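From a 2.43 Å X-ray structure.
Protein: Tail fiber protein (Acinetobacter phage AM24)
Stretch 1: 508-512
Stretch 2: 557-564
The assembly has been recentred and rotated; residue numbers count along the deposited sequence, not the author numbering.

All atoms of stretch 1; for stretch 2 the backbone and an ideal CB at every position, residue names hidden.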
ATOM      1  N   VAL A 508      34.224   6.696 -35.923  1.00 63.17           N
ATOM      2  CA  VAL A 508      33.594   7.772 -36.677  1.00 59.16           C
ATOM      3  C   VAL A 508      32.591   7.134 -37.629  1.00 53.53           C
ATOM      4  O   VAL A 508      32.955   6.274 -38.441  1.00 50.93           O
ATOM      5  CB  VAL A 508      34.640   8.606 -37.435  1.00 59.08           C
ATOM      6  CG1 VAL A 508      33.965   9.602 -38.362  1.00 56.69           C
ATOM      7  CG2 VAL A 508      35.559   9.312 -36.451  1.00 58.92           C
ATOM      8  N   VAL A 509      31.327   7.534 -37.524  1.00 52.90           N
ATOM      9  CA  VAL A 509      30.267   6.922 -38.321  1.00 52.55           C
ATOM     10  C   VAL A 509      30.318   7.482 -39.739  1.00 57.18           C
ATOM     11  O   VAL A 509      30.097   8.680 -39.954  1.00 57.58           O
ATOM     12  CB  VAL A 509      28.892   7.152 -37.682  1.00 50.25           C
ATOM     13  CG1 VAL A 509      27.788   6.644 -38.599  1.00 47.63           C
ATOM     14  CG2 VAL A 509      28.823   6.470 -36.322  1.00 48.60           C
ATOM     15  N   LEU A 510      30.612   6.611 -40.710  1.00 58.86           N
ATOM     16  CA  LEU A 510      30.638   6.978 -42.120  1.00 58.38           C
ATOM     17  C   LEU A 510      29.433   6.467 -42.898  1.00 57.01           C
ATOM     18  O   LEU A 510      29.268   6.838 -44.067  1.00 56.12           O
ATOM     19  CB  LEU A 510      31.919   6.450 -42.788  1.00 51.42           C
ATOM     20  CG  LEU A 510      33.240   7.061 -42.322  1.00 52.49           C
ATOM     21  CD1 LEU A 510      34.375   6.604 -43.214  1.00 53.72           C
ATOM     22  CD2 LEU A 510      33.152   8.580 -42.296  1.00 55.04           C
ATOM     23  N   GLY A 511      28.597   5.629 -42.290  1.00 57.00           N
ATOM     24  CA  GLY A 511      27.417   5.116 -42.959  1.00 53.54           C
ATOM     25  C   GLY A 511      26.450   4.539 -41.953  1.00 53.51           C
ATOM     26  O   GLY A 511      26.795   4.299 -40.790  1.00 49.16           O
ATOM     27  N   ALA A 512      25.222   4.318 -42.414  1.00 45.97           N
ATOM     28  CA  ALA A 512      24.182   3.791 -41.544  1.00 53.30           C
ATOM     29  C   ALA A 512      23.118   3.118 -42.394  1.00 48.05           C
ATOM     30  O   ALA A 512      22.756   3.620 -43.458  1.00 47.52           O
ATOM     31  CB  ALA A 512      23.561   4.892 -40.673  1.00 44.37           C
ATOM     32  N   UNK A 557      33.919  18.545 -45.880  1.00 72.69           N
ATOM     33  CA  UNK A 557      32.946  18.109 -46.884  1.00 75.35           C
ATOM     34  C   UNK A 557      32.918  16.580 -46.995  1.00 74.35           C
ATOM     35  O   UNK A 557      33.251  15.988 -48.021  1.00 73.60           O
ATOM     36  CB  UNK A 557      33.272  18.730 -48.244  1.00 75.35           C
ATOM     37  N   UNK A 558      32.492  15.958 -45.899  1.00 72.38           N
ATOM     38  CA  UNK A 558      32.368  14.509 -45.807  1.00 66.99           C
ATOM     39  C   UNK A 558      30.898  14.174 -45.599  1.00 64.82           C
ATOM     40  O   UNK A 558      30.226  14.794 -44.767  1.00 64.04           O
ATOM     41  CB  UNK A 558      33.230  13.944 -44.676  1.00 66.99           C
ATOM     42  N   UNK A 559      30.396  13.205 -46.362  1.00 65.82           N
ATOM     43  CA  UNK A 559      29.008  12.779 -46.274  1.00 64.23           C
ATOM     44  C   UNK A 559      28.927  11.292 -45.949  1.00 60.20           C
ATOM     45  O   UNK A 559      29.894  10.541 -46.117  1.00 57.44           O
ATOM     46  CB  UNK A 559      28.269  13.082 -47.579  1.00 64.23           C
ATOM     47  N   UNK A 560      27.757  10.874 -45.468  1.00 57.37           N
ATOM     48  CA  UNK A 560      27.515   9.457 -45.236  1.00 56.90           C
ATOM     49  C   UNK A 560      27.572   8.696 -46.557  1.00 59.18           C
ATOM     50  O   UNK A 560      27.012   9.134 -47.566  1.00 59.11           O
ATOM     51  CB  UNK A 560      26.164   9.244 -44.550  1.00 56.90           C
ATOM     52  N   UNK A 561      28.244   7.546 -46.539  1.00 57.97           N
ATOM     53  CA  UNK A 561      28.540   6.770 -47.736  1.00 52.59           C
ATOM     54  C   UNK A 561      27.606   5.572 -47.851  1.00 55.89           C
ATOM     55  O   UNK A 561      27.277   4.926 -46.853  1.00 62.25           O
ATOM     56  CB  UNK A 561      29.998   6.305 -47.725  1.00 52.59           C
ATOM     57  N   UNK A 562      27.189   5.274 -49.078  1.00 59.28           N
ATOM     58  CA  UNK A 562      26.372   4.096 -49.368  1.00 60.62           C
ATOM     59  C   UNK A 562      27.287   2.874 -49.402  1.00 58.91           C
ATOM     60  O   UNK A 562      28.021   2.658 -50.370  1.00 58.85           O
ATOM     61  CB  UNK A 562      25.617   4.254 -50.689  1.00 60.62           C
ATOM     62  N   UNK A 563      27.246   2.063 -48.339  1.00 56.30           N
ATOM     63  CA  UNK A 563      28.175   0.944 -48.215  1.00 55.83           C
ATOM     64  C   UNK A 563      27.688  -0.307 -48.936  1.00 56.50           C
ATOM     65  O   UNK A 563      28.511  -1.112 -49.392  1.00 55.47           O
ATOM     66  CB  UNK A 563      28.409   0.625 -46.737  1.00 55.83           C
ATOM     67  N   UNK A 564      26.375  -0.496 -49.040  1.00 54.83           N
ATOM     68  CA  UNK A 564      25.800  -1.700 -49.624  1.00 56.03           C
ATOM     69  C   UNK A 564      25.193  -1.394 -50.988  1.00 55.95           C
ATOM     70  O   UNK A 564      24.544  -0.360 -51.171  1.00 56.38           O
ATOM     71  CB  UNK A 564      24.743  -2.297 -48.692  1.00 56.03           C
TER

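Position 557 lies beyond the reach of stretch 1, and its CB has no stretch 1 atom within 5.5 Å. What the backbone does reveal is phi/psi of 60/65, a left-handed conformation that glycine and asparagine tolerate best. The residue is Asn 557, with no contact to stretch 1.

At 558 the backbone is extended (-117/133) and CA-to-CB points toward stretch 1, yet again no atom of stretch 1 lies within 5.5 Å of the CB. The side chain of Leu 510 lies ahead, so an apolar group of moderate length would suit, beta-branched or not. Val 558 fills the place with chi1 in t, which brings CG1 to 4.5 Å from CD2 of Leu 510, a loose apolar contact.

Position 559 is also extended (-122/161), but its CB points away. Stretch 1 sets no demand here, and many residues, small or polar, would serve. It is Ser 559.

Position 560 is in register with Gly 511, their CA atoms being 4.9 Å apart. Its CB points sideways, 4.0 Å from O of Leu 510 and 4.6 Å from CA of Gly 511. An apolar chain of moderate length could run along the backbone of Leu 510 and Gly 511 toward Val 509; leucine, isoleucine or methionine are all plausible. The residue is Leu 560, in the m,t rotamer. Its end comes nearer than its CB: CD2 sits 3.9 Å from O of Val 509 and 3.9 Å from N of Gly 511, with CG1 of Val 509 at 4.5 Å from the same CD2. The backbone adds a CA-H...O contact, CA of Leu 560 to O of Leu 510 at 3.4 Å.

At 561 the visible backbone supplies the main polar link: the amide N lies 2.8 Å from O of Leu 510, with an N-H...O angle of 170°, a nearly linear hydrogen bond. Any residue but proline can donate it. The CB, sideways and 3.8 Å from that same O, leaves the choice wide. Phe 561 takes chi1 t, and its ring leads away from stretch 1.

Position 562 points away, with no stretch 1 atom within 5.5 Å of its CB; a long polar chain is as acceptable as a short one. Lys 562 extends with all four chi angles in t.

Position 563 points toward stretch 1, but its CB is too distant for contact, so a longer side chain is needed to reach O of Leu 510 and the bare CA of Gly 511. A flat ring, phenyl or imidazole, or a slender chain could use this space. The residue is His 563. Its ND1 donates to O of Phe 561 (2.9 Å, 145°), and NE2 is hydrogen-bonded elsewhere in the structure. CE1 approaches O of Leu 510 at 3.6 Å, with that oxygen at the ring edge, and CA of Gly 511 at 3.8 Å. A CB modelled on Gly 511 would fall 2.5 Å from ND1 of His 563, a clash.

Position 564 has a sideways CB and little to guide a choice; it is Phe 564, without contact here.

Stretch 2 557-564: NVSLFKHF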
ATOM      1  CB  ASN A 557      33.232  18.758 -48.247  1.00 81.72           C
ATOM      2  CG  ASN A 557      33.152  20.271 -48.198  1.00 85.04           C
ATOM      3  OD1 ASN A 557      32.087  20.839 -47.950  1.00 85.08           O
ATOM      4  ND2 ASN A 557      34.280  20.935 -48.434  1.00 87.15           N
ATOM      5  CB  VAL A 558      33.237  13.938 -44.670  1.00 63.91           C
ATOM      6  CG1 VAL A 558      33.080  12.433 -44.572  1.00 62.20           C
ATOM      7  CG2 VAL A 558      34.698  14.305 -44.886  1.00 63.75           C
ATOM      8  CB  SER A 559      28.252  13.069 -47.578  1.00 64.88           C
ATOM      9  OG  SER A 559      27.844  14.424 -47.645  1.00 65.54           O
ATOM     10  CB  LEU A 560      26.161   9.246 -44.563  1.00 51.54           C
ATOM     11  CG  LEU A 560      25.963   9.824 -43.163  1.00 51.05           C
ATOM     12  CD1 LEU A 560      24.516   9.649 -42.738  1.00 49.66           C
ATOM     13  CD2 LEU A 560      26.901   9.168 -42.161  1.00 53.20           C
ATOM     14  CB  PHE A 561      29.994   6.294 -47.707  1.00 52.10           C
ATOM     15  CG  PHE A 561      30.439   5.589 -48.964  1.00 58.63           C
ATOM     16  CD1 PHE A 561      30.679   6.304 -50.129  1.00 56.09           C
ATOM     17  CD2 PHE A 561      30.639   4.216 -48.974  1.00 58.19           C
ATOM     18  CE1 PHE A 561      31.099   5.663 -51.275  1.00 54.68           C
ATOM     19  CE2 PHE A 561      31.061   3.569 -50.126  1.00 57.35           C
ATOM     20  CZ  PHE A 561      31.290   4.293 -51.275  1.00 54.67           C
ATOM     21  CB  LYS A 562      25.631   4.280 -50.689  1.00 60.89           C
ATOM     22  CG  LYS A 562      24.838   3.067 -51.144  1.00 60.50           C
ATOM     23  CD  LYS A 562      24.250   3.276 -52.534  1.00 59.43           C
ATOM     24  CE  LYS A 562      23.444   2.063 -52.964  1.00 63.47           C
ATOM     25  NZ  LYS A 562      22.783   2.237 -54.284  1.00 69.17           N
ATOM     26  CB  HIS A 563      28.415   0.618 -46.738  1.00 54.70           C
ATOM     27  CG  HIS A 563      29.340   1.571 -46.046  1.00 54.68           C
ATOM     28  ND1 HIS A 563      29.001   2.882 -45.791  1.00 54.84           N
ATOM     29  CD2 HIS A 563      30.593   1.404 -45.558  1.00 55.75           C
ATOM     30  CE1 HIS A 563      30.005   3.482 -45.174  1.00 56.70           C
ATOM     31  NE2 HIS A 563      30.983   2.608 -45.021  1.00 56.33           N
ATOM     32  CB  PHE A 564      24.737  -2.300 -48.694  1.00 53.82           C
ATOM     33  CG  PHE A 564      25.299  -2.905 -47.434  1.00 51.55           C
ATOM     34  CD1 PHE A 564      25.794  -4.200 -47.436  1.00 48.40           C
ATOM     35  CD2 PHE A 564      25.320  -2.184 -46.247  1.00 54.33           C
ATOM     36  CE1 PHE A 564      26.306  -4.767 -46.288  1.00 50.97           C
ATOM     37  CE2 PHE A 564      25.828  -2.748 -45.086  1.00 56.23           C
ATOM     38  CZ  PHE A 564      26.324  -4.043 -45.110  1.00 56.43           C
TER
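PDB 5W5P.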